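Local coordinates for APL1 (PDB 3O6N), which probably regulates complement-like immunity in the mosquito Anopheles gambiae as a leucine-rich repeat partner of LRIM1, at residues 167-172 and 187-192; 201-206 and 218-223; 72-77 and 93-98; 222-227 and 244-249. One frame throughout, in Å; residues are numbered along the deposited sequence.

Contact 1 (167-172 and 187-192); sequences LQNLQL and SLFHAN. With NAG (2-acetamido-2-deoxy-beta-D-glucopyranose), chain B.
Gln171 and Asn192 lie side by side on neighbouring parallel strands, pointing the same way, their amide planes turned 39° from each other. Gln171 bends at its second torsion (chi2 61°), which sets CD alongside the asparagine, and Gln171 OE1 rests 3.2 Å from Asn192 CB. The Asn192 amide carries a sugar: ND2 is bonded to C1 of the N-acetylglucosamine at 1.4 Å. Gln171 NE2 sends a nearly straight but long hydrogen bond of 3.3 Å to the ring oxygen O5, a bond that reaches the first sugar from the strand next door and probably helps to orient it. The other ends of both amides are held nearby, Gln171 OE1 by Ser173 N and Asn192 OD1 by Ser194 OG, the serine of the Asn-X-Ser sequon.

Further back on the same face, Asn169 OD1 sits 3.6 Å from His190 CB and meets the edge of the Phe189 ring in its plane, the amide standing 73° to that ring; Asn169 ND2 is taken by Thr145 OG1. On the buried face Leu170 CB packs on Leu188 CD2 at 3.8 Å. Where the strands begin, Gln168 O accepts from both Phe189 N and His190 N, and Ser187 OG donates to Leu167 O at 2.7 Å. Strand 145-147 pairs with the other edge of strand 169-171, through Asn169 and Gln171, while Glu209, Leu210 and Asp211 of strand 209-211 pack against His190, Ala191 and Asn192.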
loop_
_atom_site.group_PDB
_atom_site.type_symbol
_atom_site.label_atom_id
_atom_site.label_comp_id
_atom_site.label_asym_id
_atom_site.label_seq_id
_atom_site.Cartn_x
_atom_site.Cartn_y
_atom_site.Cartn_z
ATOM N N LEU A 167 -6.698 -11.072 -12.642
ATOM C CA LEU A 167 -6.707 -10.381 -11.357
ATOM C C LEU A 167 -5.906 -9.088 -11.447
ATOM O O LEU A 167 -4.720 -9.104 -11.781
ATOM C CB LEU A 167 -6.138 -11.281 -10.256
ATOM C CG LEU A 167 -6.116 -10.687 -8.845
ATOM C CD1 LEU A 167 -7.530 -10.371 -8.382
ATOM C CD2 LEU A 167 -5.435 -11.648 -7.884
ATOM N N GLN A 168 -6.557 -7.968 -11.151
ATOM C CA GLN A 168 -5.935 -6.664 -11.339
ATOM C C GLN A 168 -5.610 -5.934 -10.039
ATOM O O GLN A 168 -4.588 -5.250 -9.941
ATOM C CB GLN A 168 -6.813 -5.791 -12.237
ATOM C CG GLN A 168 -6.915 -6.321 -13.658
ATOM C CD GLN A 168 -7.564 -5.340 -14.604
ATOM O OE1 GLN A 168 -8.494 -4.626 -14.234
ATOM N NE2 GLN A 168 -7.070 -5.292 -15.836
ATOM N N ASN A 169 -6.479 -6.064 -9.045
ATOM C CA ASN A 169 -6.257 -5.380 -7.776
ATOM C C ASN A 169 -6.232 -6.372 -6.627
ATOM O O ASN A 169 -7.214 -7.071 -6.382
ATOM C CB ASN A 169 -7.348 -4.336 -7.536
ATOM C CG ASN A 169 -7.583 -3.452 -8.742
ATOM O OD1 ASN A 169 -6.722 -2.658 -9.117
ATOM N ND2 ASN A 169 -8.755 -3.583 -9.356
ATOM N N LEU A 170 -5.105 -6.436 -5.929
ATOM C CA LEU A 170 -4.951 -7.367 -4.821
ATOM C C LEU A 170 -4.540 -6.619 -3.556
ATOM O O LEU A 170 -3.464 -6.027 -3.497
ATOM C CB LEU A 170 -3.917 -8.440 -5.167
ATOM C CG LEU A 170 -3.606 -9.489 -4.098
ATOM C CD1 LEU A 170 -4.867 -10.257 -3.697
ATOM C CD2 LEU A 170 -2.532 -10.438 -4.605
ATOM N N GLN A 171 -5.410 -6.650 -2.554
ATOM C CA GLN A 171 -5.178 -5.966 -1.282
ATOM C C GLN A 171 -5.025 -7.010 -0.177
ATOM O O GLN A 171 -5.970 -7.742 0.132
ATOM C CB GLN A 171 -6.353 -5.020 -0.990
ATOM C CG GLN A 171 -6.427 -4.459 0.431
ATOM C CD GLN A 171 -5.210 -3.639 0.813
ATOM O OE1 GLN A 171 -4.127 -4.180 1.007
ATOM N NE2 GLN A 171 -5.388 -2.327 0.935
ATOM N N LEU A 172 -3.825 -7.090 0.395
ATOM C CA LEU A 172 -3.508 -8.069 1.436
ATOM C C LEU A 172 -2.843 -7.398 2.636
ATOM O O LEU A 172 -2.188 -8.058 3.445
ATOM C CB LEU A 172 -2.557 -9.140 0.886
ATOM C CG LEU A 172 -3.088 -10.024 -0.245
ATOM C CD1 LEU A 172 -1.967 -10.874 -0.838
ATOM C CD2 LEU A 172 -4.223 -10.898 0.260
ATOM N N SER A 187 -0.909 -10.396 -14.241
ATOM C CA SER A 187 -1.982 -9.470 -14.597
ATOM C C SER A 187 -2.122 -8.289 -13.633
ATOM O O SER A 187 -2.867 -7.346 -13.911
ATOM C CB SER A 187 -3.313 -10.218 -14.675
ATOM O OG SER A 187 -3.596 -10.853 -13.442
ATOM N N LEU A 188 -1.416 -8.334 -12.507
ATOM C CA LEU A 188 -1.598 -7.314 -11.468
ATOM C C LEU A 188 -1.410 -5.873 -11.948
ATOM O O LEU A 188 -0.479 -5.563 -12.688
ATOM C CB LEU A 188 -0.708 -7.587 -10.252
ATOM C CG LEU A 188 -1.206 -8.683 -9.313
ATOM C CD1 LEU A 188 -0.202 -8.937 -8.197
ATOM C CD2 LEU A 188 -2.569 -8.323 -8.738
ATOM N N PHE A 189 -2.311 -5.007 -11.493
ATOM C CA PHE A 189 -2.291 -3.582 -11.804
ATOM C C PHE A 189 -2.003 -2.772 -10.534
ATOM O O PHE A 189 -1.156 -1.878 -10.531
ATOM C CB PHE A 189 -3.637 -3.185 -12.420
ATOM C CG PHE A 189 -3.815 -1.707 -12.618
ATOM C CD1 PHE A 189 -3.042 -1.018 -13.535
ATOM C CD2 PHE A 189 -4.782 -1.013 -11.909
ATOM C CE1 PHE A 189 -3.213 0.343 -13.725
ATOM C CE2 PHE A 189 -4.959 0.346 -12.095
ATOM C CZ PHE A 189 -4.171 1.023 -13.005
ATOM N N HIS A 190 -2.719 -3.093 -9.460
ATOM C CA HIS A 190 -2.459 -2.527 -8.139
ATOM C C HIS A 190 -2.288 -3.657 -7.140
ATOM O O HIS A 190 -3.120 -4.563 -7.074
ATOM C CB HIS A 190 -3.626 -1.658 -7.670
ATOM C CG HIS A 190 -3.692 -0.316 -8.324
ATOM N ND1 HIS A 190 -4.542 0.679 -7.891
ATOM C CD2 HIS A 190 -3.015 0.199 -9.376
ATOM C CE1 HIS A 190 -4.385 1.750 -8.647
ATOM N NE2 HIS A 190 -3.465 1.485 -9.557
ATOM N N ALA A 191 -1.227 -3.599 -6.345
ATOM C CA ALA A 191 -1.013 -4.613 -5.316
ATOM C C ALA A 191 -0.568 -3.983 -4.011
ATOM O O ALA A 191 0.268 -3.075 -3.995
ATOM C CB ALA A 191 0.000 -5.643 -5.778
ATOM N N ASN A 192 -1.124 -4.476 -2.912
ATOM C CA ASN A 192 -0.822 -3.924 -1.601
ATOM C C ASN A 192 -0.537 -5.046 -0.610
ATOM O O ASN A 192 -1.433 -5.821 -0.271
ATOM C CB ASN A 192 -1.998 -3.066 -1.129
ATOM C CG ASN A 192 -1.596 -2.031 -0.100
ATOM O OD1 ASN A 192 -0.790 -2.306 0.791
ATOM N ND2 ASN A 192 -2.160 -0.824 -0.227
HETATM C C1 NAG B . -2.034 0.024 0.938
HETATM C C2 NAG B . -2.191 1.430 0.351
HETATM C C3 NAG B . -2.267 2.508 1.431
HETATM C C4 NAG B . -3.276 2.142 2.514
HETATM C C5 NAG B . -3.080 0.697 2.965
HETATM C C6 NAG B . -4.205 0.289 3.910
HETATM C C7 NAG B . -1.307 2.321 -1.726
HETATM C C8 NAG B . -0.103 2.909 -2.402
HETATM N N2 NAG B . -1.097 1.743 -0.546
HETATM O O3 NAG B . -2.605 3.740 0.828
HETATM O O4 NAG B . -3.113 2.989 3.640
HETATM O O5 NAG B . -3.075 -0.194 1.865
HETATM O O6 NAG B . -5.399 0.150 3.166
HETATM O O7 NAG B . -2.417 2.388 -2.252
HETATM O O HOH W 1 -4.205 -7.137 -16.392
#

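Contact 2 (201-206 and 218-223); sequences LAIPIA and NVVRGP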
loop_
_atom_site.group_PDB
_atom_site.type_symbol
_atom_site.label_atom_id
_atom_site.label_comp_id
_atom_site.label_asym_id
_atom_site.label_seq_id
_atom_site.Cartn_x
_atom_site.Cartn_y
_atom_site.Cartn_z
ATOM N N LEU A 201 10.673 -9.537 -2.065
ATOM C CA LEU A 201 9.630 -8.952 -2.897
ATOM C C LEU A 201 9.930 -9.200 -4.365
ATOM O O LEU A 201 10.873 -8.631 -4.908
ATOM C CB LEU A 201 9.507 -7.445 -2.647
ATOM C CG LEU A 201 8.400 -6.726 -3.426
ATOM C CD1 LEU A 201 7.029 -7.271 -3.038
ATOM C CD2 LEU A 201 8.456 -5.210 -3.198
ATOM N N ALA A 202 9.143 -10.069 -4.993
ATOM C CA ALA A 202 9.200 -10.225 -6.439
ATOM C C ALA A 202 8.125 -9.338 -7.044
ATOM O O ALA A 202 6.945 -9.477 -6.732
ATOM C CB ALA A 202 8.982 -11.693 -6.845
ATOM N N ILE A 203 8.545 -8.405 -7.886
ATOM C CA ILE A 203 7.627 -7.458 -8.507
ATOM C C ILE A 203 7.225 -7.950 -9.894
ATOM O O ILE A 203 8.085 -8.195 -10.744
ATOM C CB ILE A 203 8.273 -6.055 -8.587
ATOM C CG1 ILE A 203 8.600 -5.552 -7.176
ATOM C CG2 ILE A 203 7.368 -5.078 -9.326
ATOM C CD1 ILE A 203 9.256 -4.178 -7.134
ATOM N N PRO A 204 5.911 -8.114 -10.125
ATOM C CA PRO A 204 5.410 -8.619 -11.407
ATOM C C PRO A 204 5.621 -7.609 -12.526
ATOM O O PRO A 204 5.935 -6.450 -12.264
ATOM C CB PRO A 204 3.915 -8.839 -11.143
ATOM C CG PRO A 204 3.588 -7.891 -10.048
ATOM C CD PRO A 204 4.820 -7.791 -9.190
ATOM N N ILE A 205 5.432 -8.053 -13.763
ATOM C CA ILE A 205 5.892 -7.319 -14.937
ATOM C C ILE A 205 5.164 -6.009 -15.218
ATOM O O ILE A 205 5.750 -5.086 -15.792
ATOM C CB ILE A 205 5.799 -8.203 -16.210
ATOM C CG1 ILE A 205 6.455 -7.509 -17.395
ATOM C CG2 ILE A 205 4.344 -8.540 -16.518
ATOM C CD1 ILE A 205 7.941 -7.714 -17.469
ATOM N N ALA A 206 3.900 -5.915 -14.819
ATOM C CA ALA A 206 3.079 -4.794 -15.268
ATOM C C ALA A 206 2.363 -4.018 -14.165
ATOM O O ALA A 206 1.576 -3.120 -14.459
ATOM C CB ALA A 206 2.073 -5.266 -16.325
ATOM N N ASN A 218 14.352 -7.374 2.325
ATOM C CA ASN A 218 15.769 -7.073 2.145
ATOM C C ASN A 218 16.236 -7.366 0.725
ATOM O O ASN A 218 17.389 -7.117 0.377
ATOM C CB ASN A 218 16.622 -7.838 3.165
ATOM C CG ASN A 218 16.415 -9.340 3.094
ATOM O OD1 ASN A 218 16.239 -9.906 2.016
ATOM N ND2 ASN A 218 16.428 -9.992 4.249
ATOM N N VAL A 219 15.329 -7.900 -0.087
ATOM C CA VAL A 219 15.631 -8.222 -1.474
ATOM C C VAL A 219 14.465 -7.887 -2.398
ATOM O O VAL A 219 13.320 -8.260 -2.132
ATOM C CB VAL A 219 15.967 -9.719 -1.633
ATOM C CG1 VAL A 219 16.115 -10.076 -3.106
ATOM C CG2 VAL A 219 17.232 -10.059 -0.862
ATOM N N VAL A 220 14.761 -7.168 -3.478
ATOM C CA VAL A 220 13.776 -6.898 -4.522
ATOM C C VAL A 220 14.183 -7.583 -5.829
ATOM O O VAL A 220 15.317 -7.427 -6.284
ATOM C CB VAL A 220 13.612 -5.383 -4.750
ATOM C CG1 VAL A 220 12.572 -5.114 -5.833
ATOM C CG2 VAL A 220 13.218 -4.694 -3.445
ATOM N N ARG A 221 13.263 -8.348 -6.418
ATOM C CA ARG A 221 13.529 -9.080 -7.661
ATOM C C ARG A 221 12.426 -8.864 -8.697
ATOM O O ARG A 221 11.322 -8.438 -8.361
ATOM C CB ARG A 221 13.649 -10.584 -7.390
ATOM C CG ARG A 221 14.799 -10.986 -6.486
ATOM C CD ARG A 221 14.913 -12.504 -6.367
ATOM N NE ARG A 221 13.816 -13.104 -5.607
ATOM C CZ ARG A 221 12.810 -13.789 -6.146
ATOM N NH1 ARG A 221 12.751 -13.971 -7.459
ATOM N NH2 ARG A 221 11.860 -14.295 -5.369
ATOM N N GLY A 222 12.719 -9.184 -9.953
ATOM C CA GLY A 222 11.716 -9.112 -11.000
ATOM C C GLY A 222 12.225 -8.499 -12.291
ATOM O O GLY A 222 13.261 -7.839 -12.309
ATOM N N PRO A 223 11.476 -8.702 -13.384
ATOM C CA PRO A 223 11.838 -8.230 -14.724
ATOM C C PRO A 223 11.637 -6.728 -14.888
ATOM O O PRO A 223 10.923 -6.108 -14.098
ATOM C CB PRO A 223 10.853 -8.978 -15.622
ATOM C CG PRO A 223 9.648 -9.155 -14.766
ATOM C CD PRO A 223 10.179 -9.399 -13.377
HETATM O O HOH W 2 9.854 -6.314 -11.573
#
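Ile203 reaches across to Arg221 and Val220, and its side chain can be followed outward atom by atom. CB lies 3.9 Å from Arg221 O, the same carbonyl that takes the hydrogen bond from Ile203 N. CG1, anti to the residue's own carbonyl carbon (chi1 -61°), stays near that oxygen too. From there the chain runs out extended (chi2 179°), and the tip CD1 meets Val220 CG1 at 3.7 Å, the two side chains crossing obliquely. Tyr247 and Leu210 also touch Ile203.

Leu201 and Arg221 complete the backbone pairing: Leu201 N bonds to Val219 O and Arg221 N returns to Leu201 O at 2.8 Å. On the face opposite Leu201 and Val220, Arg221 bends at chi3 and lays one face of its guanidinium over Ala202 CB, with NH2 4.2 Å from that methyl. Past the strands the backbones separate, and a water donates to both Ile203 O and Pro223 O, each at 2.7 Å. Gly222 follows the strand with phi at +137°, where a side chain would clash with Ile203 O. Ile205 CD1 then touches Pro223 CG at 3.5 Å, side chain and ring crossing at about a right angle.

Strands 200-202 and 219-221 form a short parallel pair of their own, apart from the long run of repeat strands; the Leu201 side chain touches Leu210 of strand 209-211 and Leu233.

Contact 3 (72-77 and 93-98); sequences ELLNLN and HTIQKL
Leu74 and Leu98 make the tight side of this contact: they lie side by side, pointing the same way, with Leu74 CD2 3.7 Å from Leu98 CD1. Both point to the buried face of the strands, and CG anti to the backbone N (chi1 179° for Leu74) keeps the two chains side by side. The same Leu74 methyl also reaches Ile95 CD1 at 4.1 Å, and Phe89 and Phe113 pack on Leu98 from beyond. The backbone joins the same tight part. Glu72 O is gripped by two N-H groups, Gln96 N at 2.7 Å and Lys97 N at 3.0 Å, before Leu74 N bonds back to Lys97 O at 2.9 Å.

The partly exposed side is looser. Glu72 and Gln96 lie side by side as extended chains pointing the same way, yet the glutamine NE2 stays 4.0 Å from Glu72 CD and the two side chains make no hydrogen bond; the carboxylate has instead a long, weak ion pair with Lys48. Leu73 CG rests against Lys97 CB at 4.1 Å, and the lysine end leads away.

Beyond the paired strands, Asn75 OD1 accepts from Asn77 N in an Asx turn, and Leu76 O takes a hydrogen bond from Asn103 ND2. Short parallel strands with leucines such as Leu74 and Leu98 turned inward, a more mixed outer face, and an asparagine side chain holding the backbone of the preceding turn are the signature of the leucine-rich repeat solenoid.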
loop_
_atom_site.group_PDB
_atom_site.type_symbol
_atom_site.label_atom_id
_atom_site.label_comp_id
_atom_site.label_asym_id
_atom_site.label_seq_id
_atom_site.Cartn_x
_atom_site.Cartn_y
_atom_site.Cartn_z
ATOM N N GLU A 72 -26.794 -10.398 -8.185
ATOM C CA GLU A 72 -25.569 -10.079 -8.911
ATOM C C GLU A 72 -24.576 -9.379 -7.993
ATOM O O GLU A 72 -23.368 -9.592 -8.092
ATOM C CB GLU A 72 -25.875 -9.205 -10.129
ATOM C CG GLU A 72 -26.775 -9.879 -11.152
ATOM C CD GLU A 72 -27.012 -9.022 -12.380
ATOM O OE1 GLU A 72 -26.689 -7.816 -12.337
ATOM O OE2 GLU A 72 -27.522 -9.557 -13.388
ATOM N N LEU A 73 -25.100 -8.549 -7.098
ATOM C CA LEU A 73 -24.285 -7.865 -6.102
ATOM C C LEU A 73 -24.832 -8.145 -4.708
ATOM O O LEU A 73 -25.951 -7.753 -4.380
ATOM C CB LEU A 73 -24.264 -6.358 -6.369
ATOM C CG LEU A 73 -23.258 -5.509 -5.583
ATOM C CD1 LEU A 73 -23.063 -4.158 -6.255
ATOM C CD2 LEU A 73 -23.677 -5.334 -4.128
ATOM N N LEU A 74 -24.041 -8.830 -3.893
ATOM C CA LEU A 74 -24.456 -9.169 -2.538
ATOM C C LEU A 74 -23.582 -8.449 -1.514
ATOM O O LEU A 74 -22.376 -8.686 -1.427
ATOM C CB LEU A 74 -24.398 -10.681 -2.322
ATOM C CG LEU A 74 -24.786 -11.206 -0.940
ATOM C CD1 LEU A 74 -26.233 -10.865 -0.619
ATOM C CD2 LEU A 74 -24.562 -12.704 -0.863
ATOM N N ASN A 75 -24.201 -7.562 -0.744
ATOM C CA ASN A 75 -23.484 -6.801 0.267
ATOM C C ASN A 75 -23.745 -7.347 1.669
ATOM O O ASN A 75 -24.787 -7.080 2.268
ATOM C CB ASN A 75 -23.872 -5.324 0.184
ATOM C CG ASN A 75 -23.004 -4.443 1.060
ATOM O OD1 ASN A 75 -22.345 -4.924 1.980
ATOM N ND2 ASN A 75 -23.003 -3.143 0.778
ATOM N N LEU A 76 -22.794 -8.122 2.180
ATOM C CA LEU A 76 -22.883 -8.658 3.532
ATOM C C LEU A 76 -21.862 -7.994 4.458
ATOM O O LEU A 76 -21.441 -8.581 5.456
ATOM C CB LEU A 76 -22.684 -10.173 3.523
ATOM C CG LEU A 76 -23.648 -10.951 2.620
ATOM C CD1 LEU A 76 -23.233 -12.406 2.495
ATOM C CD2 LEU A 76 -25.078 -10.837 3.137
ATOM N N ASN A 77 -21.466 -6.771 4.119
ATOM C CA ASN A 77 -20.533 -6.011 4.943
ATOM C C ASN A 77 -21.099 -5.695 6.325
ATOM O O ASN A 77 -22.252 -5.280 6.446
ATOM C CB ASN A 77 -20.146 -4.702 4.249
ATOM C CG ASN A 77 -18.977 -4.861 3.307
ATOM O OD1 ASN A 77 -18.573 -5.975 2.977
ATOM N ND2 ASN A 77 -18.421 -3.739 2.869
ATOM N N HIS A 93 -24.861 -18.812 -8.501
ATOM C CA HIS A 93 -24.301 -18.817 -9.856
ATOM C C HIS A 93 -24.298 -17.463 -10.573
ATOM O O HIS A 93 -23.511 -17.248 -11.492
ATOM C CB HIS A 93 -25.020 -19.854 -10.725
ATOM C CG HIS A 93 -24.905 -21.256 -10.212
ATOM N ND1 HIS A 93 -23.746 -21.994 -10.319
ATOM C CD2 HIS A 93 -25.805 -22.055 -9.593
ATOM C CE1 HIS A 93 -23.936 -23.188 -9.786
ATOM N NE2 HIS A 93 -25.177 -23.251 -9.338
ATOM N N THR A 94 -25.176 -16.557 -10.161
ATOM C CA THR A 94 -25.300 -15.270 -10.840
ATOM C C THR A 94 -24.500 -14.144 -10.174
ATOM O O THR A 94 -24.397 -13.047 -10.723
ATOM C CB THR A 94 -26.773 -14.831 -10.953
ATOM O OG1 THR A 94 -27.340 -14.718 -9.643
ATOM C CG2 THR A 94 -27.578 -15.840 -11.772
ATOM N N ILE A 95 -23.940 -14.405 -8.997
ATOM C CA ILE A 95 -23.230 -13.358 -8.257
ATOM C C ILE A 95 -21.951 -12.900 -8.961
ATOM O O ILE A 95 -21.132 -13.716 -9.386
ATOM C CB ILE A 95 -22.934 -13.774 -6.795
ATOM C CG1 ILE A 95 -24.245 -13.881 -6.012
ATOM C CG2 ILE A 95 -22.007 -12.759 -6.117
ATOM C CD1 ILE A 95 -24.080 -14.333 -4.583
ATOM N N GLN A 96 -21.802 -11.585 -9.086
ATOM C CA GLN A 96 -20.642 -10.989 -9.736
ATOM C C GLN A 96 -19.774 -10.248 -8.728
ATOM O O GLN A 96 -18.546 -10.222 -8.847
ATOM C CB GLN A 96 -21.086 -10.017 -10.833
ATOM C CG GLN A 96 -21.829 -10.669 -11.982
ATOM C CD GLN A 96 -22.160 -9.689 -13.092
ATOM O OE1 GLN A 96 -21.389 -8.772 -13.378
ATOM N NE2 GLN A 96 -23.309 -9.880 -13.725
ATOM N N LYS A 97 -20.416 -9.630 -7.744
ATOM C CA LYS A 97 -19.692 -8.879 -6.726
ATOM C C LYS A 97 -20.160 -9.288 -5.337
ATOM O O LYS A 97 -21.347 -9.206 -5.025
ATOM C CB LYS A 97 -19.866 -7.375 -6.940
ATOM C CG LYS A 97 -19.336 -6.882 -8.277
ATOM C CD LYS A 97 -19.596 -5.399 -8.467
ATOM C CE LYS A 97 -19.055 -4.920 -9.803
ATOM N NZ LYS A 97 -19.631 -5.698 -10.936
ATOM N N LEU A 98 -19.219 -9.740 -4.511
ATOM C CA LEU A 98 -19.543 -10.263 -3.188
ATOM C C LEU A 98 -18.762 -9.521 -2.114
ATOM O O LEU A 98 -17.532 -9.552 -2.098
ATOM C CB LEU A 98 -19.242 -11.761 -3.112
ATOM C CG LEU A 98 -19.523 -12.466 -1.782
ATOM C CD1 LEU A 98 -20.963 -12.252 -1.345
ATOM C CD2 LEU A 98 -19.225 -13.951 -1.898
#

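Contact 4 (222-227 and 244-249); sequences GPVNVE and LLNYPG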
loop_
_atom_site.group_PDB
_atom_site.type_symbol
_atom_site.label_atom_id
_atom_site.label_comp_id
_atom_site.label_asym_id
_atom_site.label_seq_id
_atom_site.Cartn_x
_atom_site.Cartn_y
_atom_site.Cartn_z
ATOM N N GLY A 222 12.719 -9.184 -9.953
ATOM C CA GLY A 222 11.716 -9.112 -11.000
ATOM C C GLY A 222 12.225 -8.499 -12.291
ATOM O O GLY A 222 13.261 -7.839 -12.309
ATOM N N PRO A 223 11.476 -8.702 -13.384
ATOM C CA PRO A 223 11.838 -8.230 -14.724
ATOM C C PRO A 223 11.637 -6.728 -14.888
ATOM O O PRO A 223 10.923 -6.108 -14.098
ATOM C CB PRO A 223 10.853 -8.978 -15.622
ATOM C CG PRO A 223 9.648 -9.155 -14.766
ATOM C CD PRO A 223 10.179 -9.399 -13.377
ATOM N N VAL A 224 12.266 -6.153 -15.909
ATOM C CA VAL A 224 12.040 -4.756 -16.251
ATOM C C VAL A 224 10.545 -4.504 -16.417
ATOM O O VAL A 224 9.876 -5.165 -17.212
ATOM C CB VAL A 224 12.793 -4.357 -17.528
ATOM C CG1 VAL A 224 12.423 -2.944 -17.950
ATOM C CG2 VAL A 224 14.298 -4.467 -17.302
ATOM N N ASN A 225 10.032 -3.560 -15.635
ATOM C CA ASN A 225 8.615 -3.213 -15.612
ATOM C C ASN A 225 8.484 -1.725 -15.917
ATOM O O ASN A 225 8.939 -0.884 -15.139
ATOM C CB ASN A 225 8.039 -3.557 -14.230
ATOM C CG ASN A 225 6.647 -2.980 -13.990
ATOM O OD1 ASN A 225 6.205 -2.056 -14.670
ATOM N ND2 ASN A 225 5.961 -3.518 -12.992
ATOM N N VAL A 226 7.888 -1.400 -17.059
ATOM C CA VAL A 226 7.809 -0.009 -17.491
ATOM C C VAL A 226 6.537 0.679 -17.004
ATOM O O VAL A 226 6.356 1.875 -17.226
ATOM C CB VAL A 226 7.901 0.130 -19.027
ATOM C CG1 VAL A 226 9.221 -0.448 -19.541
ATOM C CG2 VAL A 226 6.716 -0.544 -19.704
ATOM N N GLU A 227 5.666 -0.076 -16.342
ATOM C CA GLU A 227 4.398 0.467 -15.852
ATOM C C GLU A 227 4.474 1.021 -14.425
ATOM O O GLU A 227 3.719 1.922 -14.075
ATOM C CB GLU A 227 3.285 -0.586 -15.932
ATOM C CG GLU A 227 3.079 -1.177 -17.315
ATOM C CD GLU A 227 2.654 -0.139 -18.334
ATOM O OE1 GLU A 227 2.057 0.883 -17.933
ATOM O OE2 GLU A 227 2.923 -0.343 -19.535
ATOM N N LEU A 244 16.582 -0.575 -8.692
ATOM C CA LEU A 244 15.791 0.543 -9.207
ATOM C C LEU A 244 15.958 0.755 -10.716
ATOM O O LEU A 244 15.110 1.374 -11.363
ATOM C CB LEU A 244 16.130 1.834 -8.448
ATOM C CG LEU A 244 15.463 1.988 -7.081
ATOM C CD1 LEU A 244 16.058 3.163 -6.309
ATOM C CD2 LEU A 244 13.956 2.150 -7.229
ATOM N N LEU A 245 17.050 0.236 -11.267
ATOM C CA LEU A 245 17.332 0.372 -12.691
ATOM C C LEU A 245 16.254 -0.306 -13.528
ATOM O O LEU A 245 16.092 -0.009 -14.711
ATOM C CB LEU A 245 18.694 -0.244 -13.020
ATOM C CG LEU A 245 19.338 0.206 -14.331
ATOM C CD1 LEU A 245 19.748 1.670 -14.233
ATOM C CD2 LEU A 245 20.536 -0.664 -14.667
ATOM N N ASN A 246 15.516 -1.218 -12.907
ATOM C CA ASN A 246 14.509 -1.996 -13.620
ATOM C C ASN A 246 13.139 -1.330 -13.716
ATOM O O ASN A 246 12.211 -1.896 -14.294
ATOM C CB ASN A 246 14.389 -3.379 -12.992
ATOM C CG ASN A 246 15.643 -4.202 -13.188
ATOM O OD1 ASN A 246 16.384 -3.989 -14.146
ATOM N ND2 ASN A 246 15.890 -5.141 -12.284
ATOM N N TYR A 247 13.024 -0.122 -13.167
ATOM C CA TYR A 247 11.732 0.563 -13.084
ATOM C C TYR A 247 11.801 1.996 -13.608
ATOM O O TYR A 247 11.659 2.953 -12.847
ATOM C CB TYR A 247 11.193 0.488 -11.644
ATOM C CG TYR A 247 11.237 -0.937 -11.149
ATOM C CD1 TYR A 247 10.344 -1.884 -11.641
ATOM C CD2 TYR A 247 12.203 -1.356 -10.246
ATOM C CE1 TYR A 247 10.398 -3.200 -11.230
ATOM C CE2 TYR A 247 12.264 -2.677 -9.826
ATOM C CZ TYR A 247 11.355 -3.592 -10.323
ATOM O OH TYR A 247 11.405 -4.905 -9.918
ATOM N N PRO A 248 12.008 2.138 -14.927
ATOM C CA PRO A 248 12.253 3.431 -15.575
ATOM C C PRO A 248 11.045 4.370 -15.563
ATOM O O PRO A 248 11.201 5.572 -15.799
ATOM C CB PRO A 248 12.625 3.039 -17.010
ATOM C CG PRO A 248 11.926 1.733 -17.227
ATOM C CD PRO A 248 11.986 1.026 -15.900
ATOM N N GLY A 249 9.862 3.843 -15.267
ATOM C CA GLY A 249 8.664 4.663 -15.253
ATOM C C GLY A 249 8.280 5.250 -13.903
ATOM O O GLY A 249 7.260 5.930 -13.794
HETATM O O HOH W 3 14.003 -6.112 -10.394
HETATM O O HOH W 2 9.854 -6.314 -11.573
HETATM O O HOH W 4 8.700 1.581 -14.011
#
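Val224 and Asn225 run alongside Asn246 and Tyr247, the two segments 28° apart in direction and joined by one direct hydrogen bond, from Asn225 N to Asn246 O at 3.1 Å. Both are loops between strands of the leucine-rich repeat solenoid, stacked one turn on the next; Tyr247 N closes a 3-10 turn on Leu244 O.

Val224 crosses Asn246 at about a right angle, its CG2 3.8 Å from Asn246 OD1. Asn225 CB meets the Tyr247 ring at the edge, 3.8 Å from CE1. The buried amide of Asn225, its CG anti to the backbone N (chi1 168°), is used at both ends: OD1 accepts from Glu227 N in an Asx turn and also from Leu228 N, while ND2 donates to Val207 O. Further on, Val226 CG1 rests against Pro248 CG at 4.2 Å, a light apolar touch.

Water does much of the joining. Tyr247 OH donates to one water, 2.7 Å away in the ring plane, which passes a bond on to Pro223 O. A second water donates to Tyr247 OH and to Gly222 O and accepts from Asn246 ND2 at 2.8 Å. Near the far end a third water bridges the backbones, donating to Asn225 O at 2.7 Å and accepting from Gly249 N.

Overall arrangement
Taken from the N terminus, the contacts come in series, with none nested and none crossed. Contact 3 closes a loop of 15 residues early in the solenoid, and contact 1 closes one of 14 further along the same run of parallel strands, their centres about 20 Å apart. Contact 2 follows, closing 11 residues and pairing the separate strands 200-202 and 219-221. Contact 4 starts where contact 2 ends and closes 16 residues, which hold strand 230-232; the two share Gly222, Pro223 and a water, and Pro204 O faces Asn225 ND2 in a probable, weak hydrogen bond. Contacts 1 and 3 thus join repeat strands, while contacts 2 and 4 tie together the segments that connect them.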